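Local coordinates for protein biotin transporter BioY (Lactococcus lactis subsp. cremoris, PDB 4DVE) that binds biotin within the membrane as the substrate-binding S component of an ECF-type ABC transporter, which probably supplies the energy for its uptake, at residues Q15-K18 with T19-S23; S23-M26 with T27-I31; P171-C174 with I175-I178. All blocks are in the same frame, centred on the assembly; numbering follows the deposited sequence. Where two conformers were deposited one is given.

Interaction 1: Q15-K18 with T19-S23. With BNG (nonyl beta-D-glucopyranoside), chain E.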
ATOM      1  N   GLN A  15      19.867  14.136   7.172  1.00 43.50           N
ATOM      2  CA  GLN A  15      18.747  13.205   7.384  1.00 42.52           C
ATOM      3  C   GLN A  15      17.500  13.648   6.625  1.00 39.58           C
ATOM      4  O   GLN A  15      16.728  12.833   6.121  1.00 37.60           O
ATOM      5  CB  GLN A  15      18.445  13.054   8.875  1.00 41.26           C
ATOM      6  CG  GLN A  15      19.504  12.205   9.574  1.00 41.57           C
ATOM      7  CD  GLN A  15      19.379  12.258  11.075  1.00 43.06           C
ATOM      8  OE1 GLN A  15      18.907  13.263  11.638  1.00 41.79           O
ATOM      9  NE2 GLN A  15      19.840  11.185  11.752  1.00 42.75           N
ATOM     10  N   LYS A  16      17.305  14.946   6.542  1.00 42.03           N
ATOM     11  CA  LYS A  16      16.141  15.434   5.858  1.00 45.62           C
ATOM     12  C   LYS A  16      16.276  15.302   4.318  1.00 42.15           C
ATOM     13  O   LYS A  16      15.315  14.940   3.649  1.00 40.77           O
ATOM     14  CB  LYS A  16      15.707  16.780   6.463  1.00 48.98           C
ATOM     15  CG  LYS A  16      16.370  18.016   6.038  1.00 56.18           C
ATOM     16  CD  LYS A  16      16.378  19.051   7.179  1.00 61.45           C
ATOM     17  CE  LYS A  16      15.145  19.029   8.079  1.00 60.70           C
ATOM     18  NZ  LYS A  16      15.173  20.170   9.045  1.00 65.04           N
ATOM     19  N   VAL A  17      17.483  15.442   3.791  1.00 42.65           N
ATOM     20  CA  VAL A  17      17.752  15.187   2.368  1.00 43.17           C
ATOM     21  C   VAL A  17      17.565  13.704   2.047  1.00 42.12           C
ATOM     22  O   VAL A  17      16.976  13.349   1.012  1.00 39.62           O
ATOM     23  CB  VAL A  17      19.169  15.643   1.935  1.00 44.86           C
ATOM     24  CG1 VAL A  17      19.540  15.071   0.570  1.00 45.49           C
ATOM     25  CG2 VAL A  17      19.261  17.168   1.904  1.00 47.31           C
ATOM     26  N   LYS A  18      18.055  12.847   2.934  1.00 42.29           N
ATOM     27  CA  LYS A  18      17.811  11.398   2.823  1.00 44.41           C
ATOM     28  C   LYS A  18      16.342  11.030   2.823  1.00 39.38           C
ATOM     29  O   LYS A  18      15.901  10.217   2.014  1.00 38.40           O
ATOM     30  CB  LYS A  18      18.482  10.624   3.961  1.00 50.73           C
ATOM     31  CG  LYS A  18      19.671   9.789   3.517  1.00 58.21           C
ATOM     32  CD  LYS A  18      20.998  10.292   4.054  1.00 63.36           C
ATOM     33  CE  LYS A  18      21.162   9.990   5.539  1.00 67.66           C
ATOM     34  NZ  LYS A  18      22.526  10.327   6.061  1.00 68.93           N
ATOM     35  N   THR A  19      15.595  11.634   3.737  1.00 37.25           N
ATOM     36  CA  THR A  19      14.173  11.386   3.890  1.00 35.95           C
ATOM     37  C   THR A  19      13.393  11.853   2.639  1.00 36.73           C
ATOM     38  O   THR A  19      12.535  11.146   2.140  1.00 35.38           O
ATOM     39  CB  THR A  19      13.639  12.070   5.176  1.00 37.23           C
ATOM     40  OG1 THR A  19      14.403  11.620   6.304  1.00 36.59           O
ATOM     41  CG2 THR A  19      12.143  11.739   5.391  1.00 35.22           C
ATOM     42  N   LEU A  20      13.752  13.015   2.112  1.00 38.42           N
ATOM     43  CA  LEU A  20      13.203  13.493   0.856  1.00 37.96           C
ATOM     44  C   LEU A  20      13.472  12.525  -0.293  1.00 37.18           C
ATOM     45  O   LEU A  20      12.548  12.148  -1.028  1.00 34.73           O
ATOM     46  CB  LEU A  20      13.758  14.874   0.528  1.00 38.32           C
ATOM     47  CG  LEU A  20      13.309  15.470  -0.814  1.00 40.93           C
ATOM     48  CD1 LEU A  20      11.799  15.696  -0.787  1.00 41.31           C
ATOM     49  CD2 LEU A  20      14.040  16.761  -1.145  1.00 42.47           C
ATOM     50  N   THR A  21      14.729  12.107  -0.420  1.00 36.52           N
ATOM     51  CA  THR A  21      15.147  11.155  -1.457  1.00 37.58           C
ATOM     52  C   THR A  21      14.374   9.839  -1.403  1.00 37.34           C
ATOM     53  O   THR A  21      13.788   9.414  -2.404  1.00 34.80           O
ATOM     54  CB  THR A  21      16.674  10.882  -1.362  1.00 40.02           C
ATOM     55  OG1 THR A  21      17.362  12.103  -1.591  1.00 40.43           O
ATOM     56  CG2 THR A  21      17.154   9.825  -2.388  1.00 40.38           C
ATOM     57  N   TYR A  22      14.347   9.226  -0.222  1.00 36.58           N
ATOM     58  CA  TYR A  22      13.618   7.971   0.002  1.00 36.94           C
ATOM     59  C   TYR A  22      12.111   8.089  -0.194  1.00 33.92           C
ATOM     60  O   TYR A  22      11.468   7.199  -0.771  1.00 32.30           O
ATOM     61  CB  TYR A  22      13.857   7.473   1.428  1.00 39.93           C
ATOM     62  CG  TYR A  22      15.273   7.067   1.793  1.00 46.10           C
ATOM     63  CD1 TYR A  22      16.209   6.671   0.831  1.00 50.91           C
ATOM     64  CD2 TYR A  22      15.646   7.016   3.134  1.00 49.81           C
ATOM     65  CE1 TYR A  22      17.496   6.263   1.207  1.00 54.62           C
ATOM     66  CE2 TYR A  22      16.897   6.586   3.521  1.00 53.58           C
ATOM     67  CZ  TYR A  22      17.822   6.211   2.562  1.00 56.28           C
ATOM     68  OH  TYR A  22      19.065   5.812   3.004  1.00 60.06           O
ATOM     69  N   SER A  23      11.539   9.176   0.307  0.50 33.22           N
ATOM     70  CA  SER A  23      10.117   9.409   0.156  0.50 33.59           C
ATOM     71  C   SER A  23       9.747   9.607  -1.318  0.50 33.43           C
ATOM     72  O   SER A  23       8.757   9.054  -1.787  0.50 31.34           O
ATOM     73  CB  SER A  23       9.693  10.602   1.006  0.50 34.44           C
ATOM     74  OG  SER A  23       9.834  10.277   2.382  0.50 36.63           O
TER
HETATM   75  C1  BNG E 202       7.225  13.456  -3.425  1.00 48.95           C
HETATM   76  C2  BNG E 202       7.514  12.847  -2.058  1.00 54.20           C
HETATM   77  C3  BNG E 202       7.399  13.895  -0.958  1.00 57.11           C
HETATM   78  C4  BNG E 202       8.191  15.148  -1.312  1.00 56.85           C
HETATM   79  C5  BNG E 202       7.862  15.620  -2.723  1.00 57.52           C
HETATM   80  C6  BNG E 202       8.708  16.828  -3.106  1.00 55.45           C
HETATM   81  C1' BNG E 202       7.277  13.020  -5.745  1.00 45.23           C
HETATM   82  C2' BNG E 202       7.990  12.128  -6.755  1.00 43.64           C
HETATM   83  C3' BNG E 202       7.183  12.010  -8.043  1.00 42.81           C
HETATM   84  C4' BNG E 202       7.771  10.943  -8.959  1.00 42.50           C
HETATM   85  C5' BNG E 202       7.023  10.891 -10.286  1.00 44.95           C
HETATM   86  C6' BNG E 202       7.444   9.673 -11.101  1.00 51.51           C
HETATM   87  C7' BNG E 202       6.939   9.776 -12.536  1.00 59.93           C
HETATM   88  C8' BNG E 202       7.133   8.460 -13.279  1.00 69.31           C
HETATM   89  C9' BNG E 202       8.572   7.998 -13.198  1.00 72.58           C
HETATM   90  O1  BNG E 202       7.432  12.474  -4.437  1.00 54.96           O
HETATM   91  O2  BNG E 202       6.587  11.785  -1.803  1.00 50.49           O
HETATM   92  O3  BNG E 202       7.894  13.351   0.273  1.00 65.75           O
HETATM   93  O4  BNG E 202       7.883  16.187  -0.377  1.00 62.88           O
HETATM   94  O5  BNG E 202       8.100  14.560  -3.647  1.00 53.86           O
HETATM   95  O6  BNG E 202       8.697  16.986  -4.530  1.00 50.85           O
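Thr19 sends both its backbone N and its hydroxyl back to one oxygen, Gln15 O, one turn earlier. The hydroxyl bond, OG1 to Gln15 O, is the shorter at 2.6 Å, and the two donors arrive from opposite faces of the carbonyl plane. OG1 stands anti to its own carbonyl carbon (chi1 -56°), which swings it back along the helix to that oxygen. This side is tight: Thr19 is buried against Tyr66 of helix 52-80, and its hydroxyl also bonds Tyr196 OH. On the outward side Thr21 repeats the pattern, OG1 lying 2.9 Å from Val17 O, but here the surroundings are loose and the long chain of Lys16 is exposed. Between the two, the Tyr22 ring lays one face over Lys18 O, with CG 3.2 Å from that oxygen, and runs alongside the Lys18 chain while stacking with Phe193. An alanine in place of this tyrosine would probably uncover the Lys18 carbonyl and leave Phe193 without its ring partner. Leu20 CD1 rests 3.7 Å from C4 of the nonyl glucoside. Threonine hydroxyls folded onto the i-4 carbonyl in this way are a common feature of helices, and of membrane helices in particular.

Interaction 2: S23-M26 with T27-I31. With BNG (nonyl beta-D-glucopyranoside), chain E.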
ATOM      1  N   SER A  23      11.539   9.176   0.307  0.50 33.22           N
ATOM      2  CA  SER A  23      10.117   9.409   0.156  0.50 33.59           C
ATOM      3  C   SER A  23       9.747   9.607  -1.318  0.50 33.43           C
ATOM      4  O   SER A  23       8.757   9.054  -1.787  0.50 31.34           O
ATOM      5  CB  SER A  23       9.693  10.602   1.006  0.50 34.44           C
ATOM      6  OG  SER A  23       9.834  10.277   2.382  0.50 36.63           O
ATOM      7  N   ALA A  24      10.563  10.380  -2.045  1.00 33.83           N
ATOM      8  CA  ALA A  24      10.363  10.584  -3.480  1.00 33.25           C
ATOM      9  C   ALA A  24      10.519   9.268  -4.219  1.00 33.18           C
ATOM     10  O   ALA A  24       9.696   8.948  -5.067  1.00 31.33           O
ATOM     11  CB  ALA A  24      11.291  11.660  -4.040  1.00 33.14           C
ATOM     12  N   PHE A  25      11.541   8.479  -3.869  1.00 34.88           N
ATOM     13  CA  PHE A  25      11.705   7.155  -4.482  1.00 37.00           C
ATOM     14  C   PHE A  25      10.495   6.215  -4.288  1.00 34.86           C
ATOM     15  O   PHE A  25      10.100   5.490  -5.209  1.00 34.55           O
ATOM     16  CB  PHE A  25      12.979   6.454  -4.001  1.00 40.43           C
ATOM     17  CG  PHE A  25      13.148   5.085  -4.592  1.00 44.14           C
ATOM     18  CD1 PHE A  25      13.832   4.907  -5.783  1.00 49.93           C
ATOM     19  CD2 PHE A  25      12.565   3.971  -3.983  1.00 47.87           C
ATOM     20  CE1 PHE A  25      13.965   3.640  -6.347  1.00 51.94           C
ATOM     21  CE2 PHE A  25      12.686   2.711  -4.547  1.00 50.69           C
ATOM     22  CZ  PHE A  25      13.394   2.545  -5.726  1.00 51.16           C
HETATM   23  N   MSE A  26       9.930   6.227  -3.091  1.00 32.96           N
HETATM   24  CA  MSE A  26       8.815   5.356  -2.728  1.00 32.67           C
HETATM   25  C   MSE A  26       7.600   5.727  -3.545  1.00 33.34           C
HETATM   26  O   MSE A  26       6.953   4.838  -4.086  1.00 33.48           O
HETATM   27  CB  MSE A  26       8.597   5.442  -1.200  1.00 32.35           C
HETATM   28  CG  MSE A  26       7.615   4.426  -0.650  1.00 37.40           C
HETATM   29 SE   MSE A  26       8.357   2.592  -0.791  0.73 37.28          SE
HETATM   30  CE  MSE A  26       7.134   2.026  -2.202  1.00 35.58           C
ATOM     31  N   THR A  27       7.305   7.034  -3.647  1.00 32.09           N
ATOM     32  CA  THR A  27       6.234   7.560  -4.495  1.00 31.70           C
ATOM     33  C   THR A  27       6.441   7.165  -5.970  1.00 32.62           C
ATOM     34  O   THR A  27       5.534   6.642  -6.613  1.00 31.74           O
ATOM     35  CB  THR A  27       6.136   9.092  -4.374  1.00 32.09           C
ATOM     36  OG1 THR A  27       5.877   9.470  -3.008  1.00 30.43           O
ATOM     37  CG2 THR A  27       5.055   9.664  -5.313  1.00 32.78           C
ATOM     38  N   ALA A  28       7.652   7.354  -6.467  1.00 33.39           N
ATOM     39  CA  ALA A  28       7.990   6.973  -7.842  1.00 35.48           C
ATOM     40  C   ALA A  28       7.842   5.459  -8.065  1.00 36.30           C
ATOM     41  O   ALA A  28       7.352   5.034  -9.127  1.00 37.60           O
ATOM     42  CB  ALA A  28       9.409   7.430  -8.193  1.00 34.20           C
ATOM     43  N   PHE A  29       8.252   4.662  -7.067  1.00 35.95           N
ATOM     44  CA  PHE A  29       8.177   3.198  -7.152  1.00 36.66           C
ATOM     45  C   PHE A  29       6.734   2.698  -7.266  1.00 35.35           C
ATOM     46  O   PHE A  29       6.408   1.821  -8.084  1.00 33.73           O
ATOM     47  CB  PHE A  29       8.872   2.566  -5.943  1.00 38.14           C
ATOM     48  CG  PHE A  29       8.969   1.081  -6.011  1.00 40.36           C
ATOM     49  CD1 PHE A  29       9.889   0.480  -6.850  1.00 45.91           C
ATOM     50  CD2 PHE A  29       8.123   0.280  -5.271  1.00 41.33           C
ATOM     51  CE1 PHE A  29       9.976  -0.901  -6.933  1.00 48.18           C
ATOM     52  CE2 PHE A  29       8.207  -1.099  -5.348  1.00 43.23           C
ATOM     53  CZ  PHE A  29       9.125  -1.692  -6.186  1.00 44.98           C
ATOM     54  N   ILE A  30       5.863   3.287  -6.466  1.00 34.16           N
ATOM     55  CA  ILE A  30       4.454   2.968  -6.513  1.00 31.51           C
ATOM     56  C   ILE A  30       3.873   3.278  -7.902  1.00 32.77           C
ATOM     57  O   ILE A  30       3.075   2.481  -8.482  1.00 33.81           O
ATOM     58  CB  ILE A  30       3.687   3.719  -5.415  1.00 30.56           C
ATOM     59  CG1 ILE A  30       4.108   3.240  -4.012  1.00 30.42           C
ATOM     60  CG2 ILE A  30       2.175   3.526  -5.620  1.00 29.93           C
ATOM     61  CD1 ILE A  30       3.770   4.231  -2.890  1.00 29.28           C
ATOM     62  N   ILE A  31       4.273   4.427  -8.444  1.00 34.64           N
ATOM     63  CA  ILE A  31       3.878   4.844  -9.801  1.00 34.29           C
ATOM     64  C   ILE A  31       4.389   3.857 -10.857  1.00 35.83           C
ATOM     65  O   ILE A  31       3.622   3.427 -11.719  1.00 37.25           O
ATOM     66  CB  ILE A  31       4.347   6.289 -10.122  1.00 35.92           C
ATOM     67  CG1 ILE A  31       3.611   7.307  -9.230  1.00 34.96           C
ATOM     68  CG2 ILE A  31       4.118   6.616 -11.610  1.00 36.24           C
ATOM     69  CD1 ILE A  31       4.167   8.722  -9.275  1.00 36.88           C
TER
HETATM   70  C1  BNG E 202       7.225  13.456  -3.425  1.00 48.95           C
HETATM   71  C2  BNG E 202       7.514  12.847  -2.058  1.00 54.20           C
HETATM   72  C3  BNG E 202       7.399  13.895  -0.958  1.00 57.11           C
HETATM   73  C4  BNG E 202       8.191  15.148  -1.312  1.00 56.85           C
HETATM   74  C5  BNG E 202       7.862  15.620  -2.723  1.00 57.52           C
HETATM   75  C6  BNG E 202       8.708  16.828  -3.106  1.00 55.45           C
HETATM   76  C1' BNG E 202       7.277  13.020  -5.745  1.00 45.23           C
HETATM   77  C2' BNG E 202       7.990  12.128  -6.755  1.00 43.64           C
HETATM   78  C3' BNG E 202       7.183  12.010  -8.043  1.00 42.81           C
HETATM   79  C4' BNG E 202       7.771  10.943  -8.959  1.00 42.50           C
HETATM   80  C5' BNG E 202       7.023  10.891 -10.286  1.00 44.95           C
HETATM   81  C6' BNG E 202       7.444   9.673 -11.101  1.00 51.51           C
HETATM   82  C7' BNG E 202       6.939   9.776 -12.536  1.00 59.93           C
HETATM   83  C8' BNG E 202       7.133   8.460 -13.279  1.00 69.31           C
HETATM   84  C9' BNG E 202       8.572   7.998 -13.198  1.00 72.58           C
HETATM   85  O1  BNG E 202       7.432  12.474  -4.437  1.00 54.96           O
HETATM   86  O2  BNG E 202       6.587  11.785  -1.803  1.00 50.49           O
HETATM   87  O3  BNG E 202       7.894  13.351   0.273  1.00 65.75           O
HETATM   88  O4  BNG E 202       7.883  16.187  -0.377  1.00 62.88           O
HETATM   89  O5  BNG E 202       8.100  14.560  -3.647  1.00 53.86           O
HETATM   90  O6  BNG E 202       8.697  16.986  -4.530  1.00 50.85           O
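Ser23 O is gripped by several groups at once. Thr27 N, one turn on, gives it a nearly straight backbone bond of 3.1 Å, and the hydroxyl of Ser70 on helix 52-80 bonds to it as well. The detergent adds a weak bond through O2. That same sugar hydroxyl is held more firmly by the threonine side chain, O2 donating to Thr27 OG1 over 2.7 Å. While accepting from O2, OG1 lies between Ser23 O, 3.2 Å away, and Ser70 O, two acceptors that must share its single proton. It is placed there by lying anti to its carbonyl carbon (chi1 -59°), tipped back toward the preceding turn, while CG2 faces the glycosidic O1 and the start of the alkyl chain. Further along, Ala28 CB and the end of Ile31 follow the nonyl tail, with Ile31 CD1 3.7 Å from C5'.

Another side of the helix is mainly apolar. Met26, present as selenomethionine, bends at chi2 and chi3 and brings its methyl CE into the angle between two neighbours, 3.7 Å from Phe29 CD2 and equally far from Ile30 CG1. Phe25 and Phe29 point the same way, their planes only 18° apart but offset, with centroids 6.0 Å from each other, so that little of one ring lies over the other. What touches instead is Phe25 CE2 against Phe29 CB, at 4.1 Å. On helix 52-80, Met26 also leans on Ser70 and Ile30 on Phe74.

The chemistry is thus divided round the helix: the hydroxyl of Thr27 ties the helix to its neighbour and meets the sugar head, while alanine and isoleucine carbons receive the tail, as suits a surface that would probably face lipid in the membrane.

Interaction 3: P171-C174 with I175-I178. With BTN (biotin), chain D.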
ATOM      1  N   PRO A 171      -4.495 -14.750  -3.085  1.00 39.29           N
ATOM      2  CA  PRO A 171      -3.220 -15.394  -3.433  1.00 41.25           C
ATOM      3  C   PRO A 171      -2.144 -14.414  -3.904  1.00 39.47           C
ATOM      4  O   PRO A 171      -0.973 -14.489  -3.450  1.00 38.68           O
ATOM      5  CB  PRO A 171      -3.589 -16.365  -4.566  1.00 43.19           C
ATOM      6  CG  PRO A 171      -5.069 -16.461  -4.563  1.00 43.45           C
ATOM      7  CD  PRO A 171      -5.644 -15.299  -3.828  1.00 39.28           C
ATOM      8  N   GLY A 172      -2.540 -13.519  -4.804  1.00 36.78           N
ATOM      9  CA  GLY A 172      -1.650 -12.471  -5.310  1.00 36.59           C
ATOM     10  C   GLY A 172      -1.273 -11.489  -4.195  1.00 35.78           C
ATOM     11  O   GLY A 172      -0.117 -11.080  -4.091  1.00 35.47           O
ATOM     12  N   ASP A 173      -2.229 -11.141  -3.337  1.00 33.72           N
ATOM     13  CA  ASP A 173      -1.945 -10.211  -2.231  1.00 34.60           C
ATOM     14  C   ASP A 173      -1.001 -10.812  -1.167  1.00 35.99           C
ATOM     15  O   ASP A 173      -0.150 -10.078  -0.617  1.00 32.35           O
ATOM     16  CB  ASP A 173      -3.213  -9.640  -1.604  1.00 33.83           C
ATOM     17  CG  ASP A 173      -3.945  -8.650  -2.537  1.00 35.21           C
ATOM     18  OD1 ASP A 173      -3.379  -8.276  -3.598  1.00 35.32           O
ATOM     19  OD2 ASP A 173      -5.113  -8.260  -2.236  1.00 36.36           O
ATOM     20  N   CYS A 174      -1.117 -12.122  -0.925  1.00 36.67           N
ATOM     21  CA  CYS A 174      -0.211 -12.819  -0.009  1.00 39.17           C
ATOM     22  C   CYS A 174       1.211 -12.889  -0.539  1.00 38.96           C
ATOM     23  O   CYS A 174       2.168 -12.664   0.231  1.00 37.96           O
ATOM     24  CB  CYS A 174      -0.704 -14.234   0.323  1.00 41.60           C
ATOM     25  SG  CYS A 174      -2.070 -14.208   1.497  0.79 46.63           S
ATOM     26  N   ILE A 175       1.349 -13.187  -1.833  1.00 37.04           N
ATOM     27  CA  ILE A 175       2.652 -13.125  -2.498  1.00 39.01           C
ATOM     28  C   ILE A 175       3.265 -11.717  -2.363  1.00 37.46           C
ATOM     29  O   ILE A 175       4.459 -11.596  -2.051  1.00 37.43           O
ATOM     30  CB  ILE A 175       2.583 -13.523  -3.984  1.00 42.09           C
ATOM     31  CG1 ILE A 175       2.266 -15.016  -4.139  1.00 47.30           C
ATOM     32  CG2 ILE A 175       3.893 -13.211  -4.707  1.00 43.09           C
ATOM     33  CD1 ILE A 175       1.691 -15.326  -5.511  1.00 50.78           C
ATOM     34  N   LYS A 176       2.462 -10.682  -2.593  1.00 34.86           N
ATOM     35  CA  LYS A 176       2.932  -9.287  -2.465  1.00 35.67           C
ATOM     36  C   LYS A 176       3.379  -8.983  -1.054  1.00 34.83           C
ATOM     37  O   LYS A 176       4.369  -8.303  -0.874  1.00 33.67           O
ATOM     38  CB  LYS A 176       1.874  -8.258  -2.882  1.00 33.59           C
ATOM     39  CG  LYS A 176       1.513  -8.290  -4.372  1.00 35.84           C
ATOM     40  CD  LYS A 176       0.200  -7.540  -4.634  1.00 35.24           C
ATOM     41  CE  LYS A 176      -0.650  -8.168  -5.721  1.00 36.55           C
ATOM     42  NZ  LYS A 176      -1.979  -7.513  -5.829  1.00 33.81           N
ATOM     43  N   ALA A 177       2.624  -9.444  -0.060  1.00 34.36           N
ATOM     44  CA  ALA A 177       2.964  -9.200   1.343  1.00 34.20           C
ATOM     45  C   ALA A 177       4.279  -9.912   1.728  1.00 36.54           C
ATOM     46  O   ALA A 177       5.095  -9.345   2.480  1.00 34.65           O
ATOM     47  CB  ALA A 177       1.824  -9.639   2.268  1.00 32.89           C
ATOM     48  N   ILE A 178       4.472 -11.142   1.220  1.00 38.66           N
ATOM     49  CA  ILE A 178       5.678 -11.921   1.489  1.00 42.59           C
ATOM     50  C   ILE A 178       6.880 -11.223   0.863  1.00 42.23           C
ATOM     51  O   ILE A 178       7.945 -11.101   1.499  1.00 41.74           O
ATOM     52  CB  ILE A 178       5.662 -13.361   0.893  1.00 43.67           C
ATOM     53  CG1 ILE A 178       4.558 -14.275   1.447  1.00 50.23           C
ATOM     54  CG2 ILE A 178       6.988 -14.056   1.096  1.00 45.71           C
ATOM     55  CD1 ILE A 178       4.207 -14.100   2.891  1.00 52.80           C
TER
HETATM   56  C11 BTN D 201      -7.223   1.339  -9.189  1.00 46.68           C
HETATM   57  O11 BTN D 201      -6.144   1.498  -9.804  1.00 51.06           O
HETATM   58  O12 BTN D 201      -8.263   1.854  -9.624  1.00 50.93           O
HETATM   59  C10 BTN D 201      -7.287   0.530  -7.880  1.00 39.01           C
HETATM   60  C9  BTN D 201      -7.377  -0.981  -8.107  1.00 35.45           C
HETATM   61  C8  BTN D 201      -7.505  -1.726  -6.757  1.00 32.37           C
HETATM   62  C7  BTN D 201      -7.289  -3.237  -6.931  1.00 30.76           C
HETATM   63  C2  BTN D 201      -7.371  -3.999  -5.621  1.00 31.08           C
HETATM   64  S1  BTN D 201      -5.991  -3.580  -4.542  0.99 30.51           S
HETATM   65  C6  BTN D 201      -6.273  -5.039  -3.563  1.00 29.89           C
HETATM   66  C5  BTN D 201      -6.764  -6.160  -4.513  1.00 28.81           C
HETATM   67  N1  BTN D 201      -5.656  -6.927  -5.021  1.00 28.24           N
HETATM   68  C3  BTN D 201      -5.488  -6.792  -6.334  1.00 30.27           C
HETATM   69  O3  BTN D 201      -4.619  -7.349  -7.007  1.00 31.45           O
HETATM   70  N2  BTN D 201      -6.440  -5.963  -6.795  1.00 29.37           N
HETATM   71  C4  BTN D 201      -7.348  -5.514  -5.771  1.00 27.64           C
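Asp173 and Lys176, three residues apart on one helix, fold their side chains to the same point and meet there in a salt bridge, Asp173 OD1 to Lys176 NZ, 2.7 Å. The ammonium comes nearly end-on to OD1, in line with its C-O bond. Each side chain leaves the backbone with CG anti to its carbonyl carbon, chi1 being -70° for the aspartate and -66° for the lysine, which turns both toward the N-terminal end of the helix, where biotin lies. The lysine then runs out with a single bend, at chi3, and its carbons travel over Gly172 O, with CG 3.2 Å from that oxygen.

The aspartate carboxylate is turned so that OD1 nearly eclipses CA (chi2 -9°), and both its oxygens face the ureido ring of biotin. N1 of the ligand donates to OD1 over 3.0 Å, with a second, weak bond to OD2. Lys176 NZ adds a weak bond to the ureido oxygen O3, 2.9 Å away, so the acid and the base take the N-H and the C=O of one ureido group, and the salt bridge holds the two in step. Asn52 bonds both partners, and Ile49 O takes a further bond from NZ. The carboxylate of Asp144 lies close to OD2, a like charge that may raise the proton affinity of one of the two acids.

Behind the polar ends, Ala177 sits against Met56 of helix 52-80 and against Leu132 and Val135 of helix 128-155, while Lys176 runs beside Met53 and Met56. Helix 170-189 is thus wedged between helices 52-80 and 128-155, with its charged pair directed into the biotin pocket.

Interactions 1 and 2 follow one another along helix 13-33, sharing Ser23, with centres about 12 Å apart; both touch the same nonyl glucoside and pack against helix 52-80. Interaction 3 comes much later in the chain, on helix 170-189. Its centre is about 20 Å from that of interaction 2 and 28 Å from that of interaction 1, and it touches neither; the nearest atoms of interactions 2 and 3 are about 9 Å apart. Helix 52-80 lies against all three, joining the detergent-bearing first helix to the one that grips the ureido ring. Detergent and substrate thus occupy separate sites in this all-helical membrane protein, the later helix supplying two polar residues that hold biotin.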